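Local atomic coordinates of probable UTP--glucose-1-phosphate uridylyltransferase YngB (Bacillus subtilis, PDB entry 7O2N), a protein that catalyses the formation of UDP-glucose and diphosphate from UTP and glucose 1-phosphate, a step on the way to membrane glycolipid. Residues D69-A72 against E73-F76; V33-P36 against A37-I41; I55-G58 against R59-S63. All coordinates share one frame; numbering follows the deposited sequence.

Contacts 2, 3 and 1 follow one another in that order along the chain, all in its nucleotidyltransferase part. Contact 2 opens helix 37-47, which leads from parallel strand 6-11 towards its neighbour, strand 52-57; contact 3 is the exit of that strand towards helix 62-67, and contact 1 starts the next helix, 72-79. The centres of contacts 2 and 3 are about 16 Å apart; that of contact 1, on the surface, lies about 19 Å from contact 2's and about 20 Å from contact 3's. None touches another within the chain, yet all three meet the second subunit of the homodimer, where R59 of contact 3 forms a salt bridge with E73, from contact 1, of the second subunit.

Contact 1 (D69-A72 against E73-F76); sequences DRSA and ELEF
The first turn of helix 72-79 carries this contact, in which R70, just ahead of the helix, reaches over to E75 inside it. S71 holds the N-cap position, but its side chain makes no capping bond; its carbonyl begins the backbone bonding of the helix. S71 O takes two backbone N-H groups, from L74 N at 2.9 Å and from E75 N, also at 2.9 Å. The second bond is almost straight at 174°, whereas the L74 donor comes in from above the carbonyl plane. A72 O continues the helical pattern to F76 N. Beside this turn S71 CB rests on L74 CB at 3.8 Å, and L74 also packs against M90 of helix 84-93. The polar tips of S71 and E73 turn to the second subunit, S71 OG to its K23 and E73 OE1 to its R59, so the turn belongs to the dimer interface. On another flank, the R70 chain bends at chi3 (95°), bringing its NE-NH2 edge to the glutamate. The guanidinium and carboxylate planes stand 84° apart, and the salt bridge rests on a single oxygen reached by two weak hydrogen bonds: E75 OE2 lies 3.1 Å from R70 NE and 3.0 Å from R70 NH2.

Contact 2 (V33-P36 against A37-I41); sequences VDKP and AIQYI
K35 crosses the ring of Y40 at about a right angle, and every carbon of its side chain finds something to touch. At the root, K35 CB sits 3.4 Å from Y40 CE2. K35 CG comes next, 3.8 Å from Y40 OH. It stands anti to the carbonyl carbon (chi1 -50°), which starts the chain across the phenol instead of along it. From there the chain bends at chi2 and chi3, and K35 CD turns to the neighbouring glutamine, 3.4 Å from Q39 NE2. K35 CE swings back over the ring face in a CH-pi contact, 3.8 Å from the Y40 ring centroid and displaced towards the rim. At the tip, K35 NZ makes a cation-pi interaction, 4.8 Å from the same centroid and 25° off the ring normal. The ammonium also has a salt bridge to E43, one helical turn beyond Q39, and E43 accepts a hydrogen bond from Q39 NE2 as well.

All this happens where the loop after strand 6-11 enters helix 37-47, the helix of a beta-alpha-beta crossover to the adjacent parallel strand 52-57. P36 leads into the first turn: P36 O accepts Q39 N at 2.8 Å, the donor standing above the carbonyl plane, while P36 CB packs on I38 CG2. On the side of the second subunit, P36 and Q39 both lean on its P20. Within the chain, Q39 OE1 is hydrogen-bonded to H67. The far end of the tyrosine is tied to the loop, since V33 N donates to Y40 OH at 3.2 Å with an N-H...O angle of 138°, and I268 of helix 258-269 packs against both V33 and Y40.

Contact 3 (I55-G58 against R59-S63); sequences IITG and RNKRS
The side chains of T57 and K61 run antiparallel, side by side, the short hydroxyl-bearing branch of one lying alongside the aliphatic chain of the other. T57 OG1 does the touching. It is 3.3 Å from K61 CB and 3.8 Å from K61 CD, with K61 CG, the atom linking them, also near, so the oxygen faces a run of methylene groups. The threonine presents this atom because OG1 stands anti to the backbone N (chi1 -180°), turned to the chain that follows. The same hydroxyl makes a weak hydrogen bond to G58 O at 3.5 Å. No hydrogen bond joins the two segments; the meeting is one of van der Waals contact, with G58 fitted in beside the lysine, its N 4.0 Å from K61 CD.

The contact sits at the C-terminal end of strand 52-57, which runs parallel between strands 6-11 and 98-103 in the central sheet of this Rossmann-like GT-A fold. Here the chain leaves the sheet, and N60, with positive phi (50°), turns it towards helix 62-67. Beyond CG, K61 is extended and leads away from the turn to the end of strand 6-11. There K61 NZ forms a salt bridge with E28 and hydrogen bonds to the carbonyl oxygens of A11 and G13, a buried ammonium held by three acceptors. A methionine here has no ammonium, and would probably leave E28 without this charged mate and the A11 and G13 carbonyls without their shared donor. The R59 side chain starts in the other direction, away from the strand end, and its guanidinium goes to E73 of the second subunit.

Contact 1 (D69-A72 against E73-F76)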
# COMPACT_ATOMS: atom_id res chain seq x y z
N ASP A 69 13.19 -12.15 3.91
CA ASP A 69 13.75 -13.15 4.81
C ASP A 69 12.64 -14.07 5.31
O ASP A 69 11.47 -13.88 4.97
CB ASP A 69 14.57 -12.45 5.91
CG ASP A 69 15.35 -13.38 6.83
OD1 ASP A 69 15.92 -14.38 6.32
OD2 ASP A 69 15.38 -13.09 8.04
N ARG A 70 12.99 -15.07 6.12
CA ARG A 70 11.99 -15.93 6.72
C ARG A 70 11.29 -15.19 7.86
O ARG A 70 11.94 -14.59 8.71
CB ARG A 70 12.65 -17.20 7.27
CG ARG A 70 13.30 -18.09 6.23
CD ARG A 70 13.44 -19.51 6.76
NE ARG A 70 12.31 -20.34 6.35
CZ ARG A 70 12.08 -20.73 5.10
NH1 ARG A 70 12.92 -20.37 4.13
NH2 ARG A 70 11.03 -21.47 4.82
N SER A 71 9.95 -15.24 7.86
CA SER A 71 9.17 -14.56 8.89
C SER A 71 8.58 -15.57 9.86
O SER A 71 7.47 -16.05 9.66
CB SER A 71 8.09 -13.69 8.27
OG SER A 71 8.53 -13.07 7.07
N ALA A 72 9.33 -15.87 10.94
CA ALA A 72 9.05 -16.98 11.83
C ALA A 72 7.62 -16.93 12.38
O ALA A 72 6.89 -17.91 12.33
CB ALA A 72 10.07 -17.03 12.94
N GLU A 73 7.25 -15.77 12.92
CA GLU A 73 5.97 -15.61 13.58
C GLU A 73 4.82 -15.76 12.58
O GLU A 73 3.67 -16.02 12.95
CB GLU A 73 5.95 -14.28 14.32
CG GLU A 73 4.58 -13.96 14.87
CD GLU A 73 4.47 -13.08 16.10
OE1 GLU A 73 5.52 -12.56 16.58
OE2 GLU A 73 3.33 -12.91 16.57
N LEU A 74 5.13 -15.58 11.29
CA LEU A 74 4.12 -15.68 10.24
C LEU A 74 4.00 -17.14 9.78
O LEU A 74 2.87 -17.66 9.64
CB LEU A 74 4.52 -14.76 9.09
CG LEU A 74 3.67 -14.84 7.82
CD1 LEU A 74 2.27 -14.28 8.05
CD2 LEU A 74 4.35 -14.16 6.65
N GLU A 75 5.16 -17.76 9.53
CA GLU A 75 5.26 -19.17 9.19
C GLU A 75 4.51 -20.00 10.23
O GLU A 75 3.71 -20.84 9.86
CB GLU A 75 6.72 -19.59 9.02
CG GLU A 75 7.03 -20.04 7.61
CD GLU A 75 8.40 -19.62 7.11
OE1 GLU A 75 8.55 -18.43 6.79
OE2 GLU A 75 9.32 -20.47 7.06
N PHE A 76 4.73 -19.73 11.53
CA PHE A 76 3.93 -20.40 12.54
C PHE A 76 2.45 -20.23 12.21
O PHE A 76 1.73 -21.22 12.02
CB PHE A 76 4.24 -19.95 13.98
CG PHE A 76 3.47 -20.74 15.01
CD1 PHE A 76 2.15 -20.43 15.31
CD2 PHE A 76 4.05 -21.83 15.67
CE1 PHE A 76 1.42 -21.17 16.24
CE2 PHE A 76 3.32 -22.56 16.61
CZ PHE A 76 2.01 -22.23 16.89

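Contact 2 (V33-P36 against A37-I41)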
# COMPACT_ATOMS: atom_id res chain seq x y z
N VAL A 33 0.04 -4.86 -6.75
CA VAL A 33 -1.30 -5.42 -6.65
C VAL A 33 -1.55 -5.82 -5.20
O VAL A 33 -2.44 -5.32 -4.52
CB VAL A 33 -1.59 -6.51 -7.69
CG1 VAL A 33 -2.83 -7.34 -7.35
CG2 VAL A 33 -1.72 -5.89 -9.06
N ASP A 34 -0.62 -6.62 -4.70
CA ASP A 34 -0.65 -7.16 -3.37
C ASP A 34 0.80 -7.56 -3.10
O ASP A 34 1.11 -8.29 -2.17
CB ASP A 34 -1.59 -8.37 -3.38
CG ASP A 34 -1.18 -9.46 -4.35
OD1 ASP A 34 -0.30 -9.22 -5.20
OD2 ASP A 34 -1.73 -10.56 -4.25
N LYS A 35 1.65 -7.09 -4.01
CA LYS A 35 3.09 -7.23 -3.91
C LYS A 35 3.71 -5.85 -3.72
O LYS A 35 3.35 -4.87 -4.40
CB LYS A 35 3.64 -7.78 -5.22
CG LYS A 35 2.90 -9.01 -5.69
CD LYS A 35 3.82 -10.05 -6.19
CE LYS A 35 4.47 -9.68 -7.50
NZ LYS A 35 5.00 -10.91 -8.11
N PRO A 36 4.69 -5.74 -2.80
CA PRO A 36 5.48 -4.52 -2.67
C PRO A 36 6.22 -4.27 -3.98
O PRO A 36 6.70 -5.20 -4.63
CB PRO A 36 6.46 -4.88 -1.54
CG PRO A 36 5.68 -5.90 -0.75
CD PRO A 36 5.05 -6.76 -1.81
N ALA A 37 6.30 -2.99 -4.35
CA ALA A 37 6.90 -2.62 -5.61
C ALA A 37 8.28 -3.26 -5.69
O ALA A 37 8.68 -3.82 -6.71
CB ALA A 37 6.92 -1.12 -5.70
N ILE A 38 9.02 -3.20 -4.58
CA ILE A 38 10.39 -3.68 -4.54
C ILE A 38 10.44 -5.15 -5.01
O ILE A 38 11.41 -5.58 -5.62
CB ILE A 38 10.97 -3.45 -3.12
CG1 ILE A 38 12.48 -3.19 -3.06
CG2 ILE A 38 10.54 -4.52 -2.14
CD1 ILE A 38 13.27 -3.59 -4.25
N GLN A 39 9.36 -5.91 -4.77
CA GLN A 39 9.40 -7.32 -5.10
C GLN A 39 9.35 -7.51 -6.60
O GLN A 39 9.94 -8.46 -7.12
CB GLN A 39 8.25 -8.11 -4.48
CG GLN A 39 8.36 -9.62 -4.73
CD GLN A 39 7.21 -10.33 -4.05
OE1 GLN A 39 6.76 -9.96 -2.97
NE2 GLN A 39 6.67 -11.32 -4.73
N TYR A 40 8.63 -6.62 -7.29
CA TYR A 40 8.57 -6.70 -8.75
C TYR A 40 9.98 -6.58 -9.30
O TYR A 40 10.33 -7.30 -10.23
CB TYR A 40 7.57 -5.70 -9.35
CG TYR A 40 6.10 -5.97 -9.12
CD1 TYR A 40 5.35 -6.74 -10.01
CD2 TYR A 40 5.43 -5.42 -8.05
CE1 TYR A 40 4.01 -6.99 -9.82
CE2 TYR A 40 4.08 -5.63 -7.85
CZ TYR A 40 3.36 -6.43 -8.73
OH TYR A 40 2.03 -6.64 -8.50
N ILE A 41 10.80 -5.70 -8.71
CA ILE A 41 12.12 -5.41 -9.24
C ILE A 41 13.03 -6.61 -9.04
O ILE A 41 13.72 -7.02 -9.97
CB ILE A 41 12.74 -4.16 -8.59
CG1 ILE A 41 11.77 -2.98 -8.57
CG2 ILE A 41 14.03 -3.84 -9.32
CD1 ILE A 41 12.27 -1.78 -7.81

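Contact 3 (I55-G58 against R59-S63)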
# COMPACT_ATOMS: atom_id res chain seq x y z
N ILE A 55 21.03 -3.80 -2.33
CA ILE A 55 20.12 -2.69 -2.17
C ILE A 55 20.86 -1.62 -1.37
O ILE A 55 21.38 -1.90 -0.30
CB ILE A 55 18.84 -3.14 -1.46
CG1 ILE A 55 18.13 -4.25 -2.24
CG2 ILE A 55 17.93 -1.95 -1.19
CD1 ILE A 55 16.93 -4.80 -1.54
N ILE A 56 20.94 -0.42 -1.95
CA ILE A 56 21.47 0.72 -1.23
C ILE A 56 20.25 1.29 -0.52
O ILE A 56 19.36 1.87 -1.14
CB ILE A 56 22.11 1.76 -2.18
CG1 ILE A 56 22.93 1.18 -3.35
CG2 ILE A 56 22.84 2.84 -1.41
CD1 ILE A 56 23.93 0.10 -3.03
N THR A 57 20.18 1.04 0.79
CA THR A 57 19.01 1.42 1.56
C THR A 57 19.38 2.60 2.44
O THR A 57 20.55 2.96 2.54
CB THR A 57 18.50 0.20 2.34
OG1 THR A 57 17.34 0.58 3.09
CG2 THR A 57 19.52 -0.38 3.29
N GLY A 58 18.39 3.18 3.11
CA GLY A 58 18.57 4.25 4.08
C GLY A 58 17.96 3.91 5.44
O GLY A 58 17.79 2.74 5.78
N ARG A 59 17.61 4.96 6.21
CA ARG A 59 17.10 4.81 7.57
C ARG A 59 15.63 4.38 7.53
O ARG A 59 14.88 4.75 6.62
CB ARG A 59 17.26 6.12 8.33
CG ARG A 59 18.54 6.21 9.15
CD ARG A 59 19.04 7.62 9.45
NE ARG A 59 20.27 8.06 8.77
CZ ARG A 59 20.33 8.50 7.51
NH1 ARG A 59 19.24 8.55 6.77
NH2 ARG A 59 21.49 8.87 6.99
N ASN A 60 15.25 3.59 8.54
CA ASN A 60 13.89 3.08 8.73
C ASN A 60 13.37 2.43 7.46
O ASN A 60 12.21 2.64 7.11
CB ASN A 60 12.88 4.15 9.16
CG ASN A 60 13.49 5.22 10.04
OD1 ASN A 60 14.19 6.12 9.56
ND2 ASN A 60 13.24 5.13 11.33
N LYS A 61 14.21 1.65 6.78
CA LYS A 61 13.72 0.85 5.67
C LYS A 61 13.89 -0.64 5.97
O LYS A 61 14.08 -1.44 5.05
CB LYS A 61 14.39 1.25 4.36
CG LYS A 61 14.17 2.70 3.99
CD LYS A 61 14.41 2.96 2.53
CE LYS A 61 13.79 4.27 2.09
NZ LYS A 61 13.51 4.24 0.64
N ARG A 62 13.78 -1.00 7.27
CA ARG A 62 13.95 -2.37 7.73
C ARG A 62 12.97 -3.27 7.00
O ARG A 62 13.32 -4.39 6.63
CB ARG A 62 13.79 -2.49 9.26
N SER A 63 11.75 -2.78 6.74
CA SER A 63 10.73 -3.63 6.15
C SER A 63 11.16 -4.27 4.82
O SER A 63 10.72 -5.39 4.52
CB SER A 63 9.40 -2.94 6.06
OG SER A 63 9.45 -1.77 5.27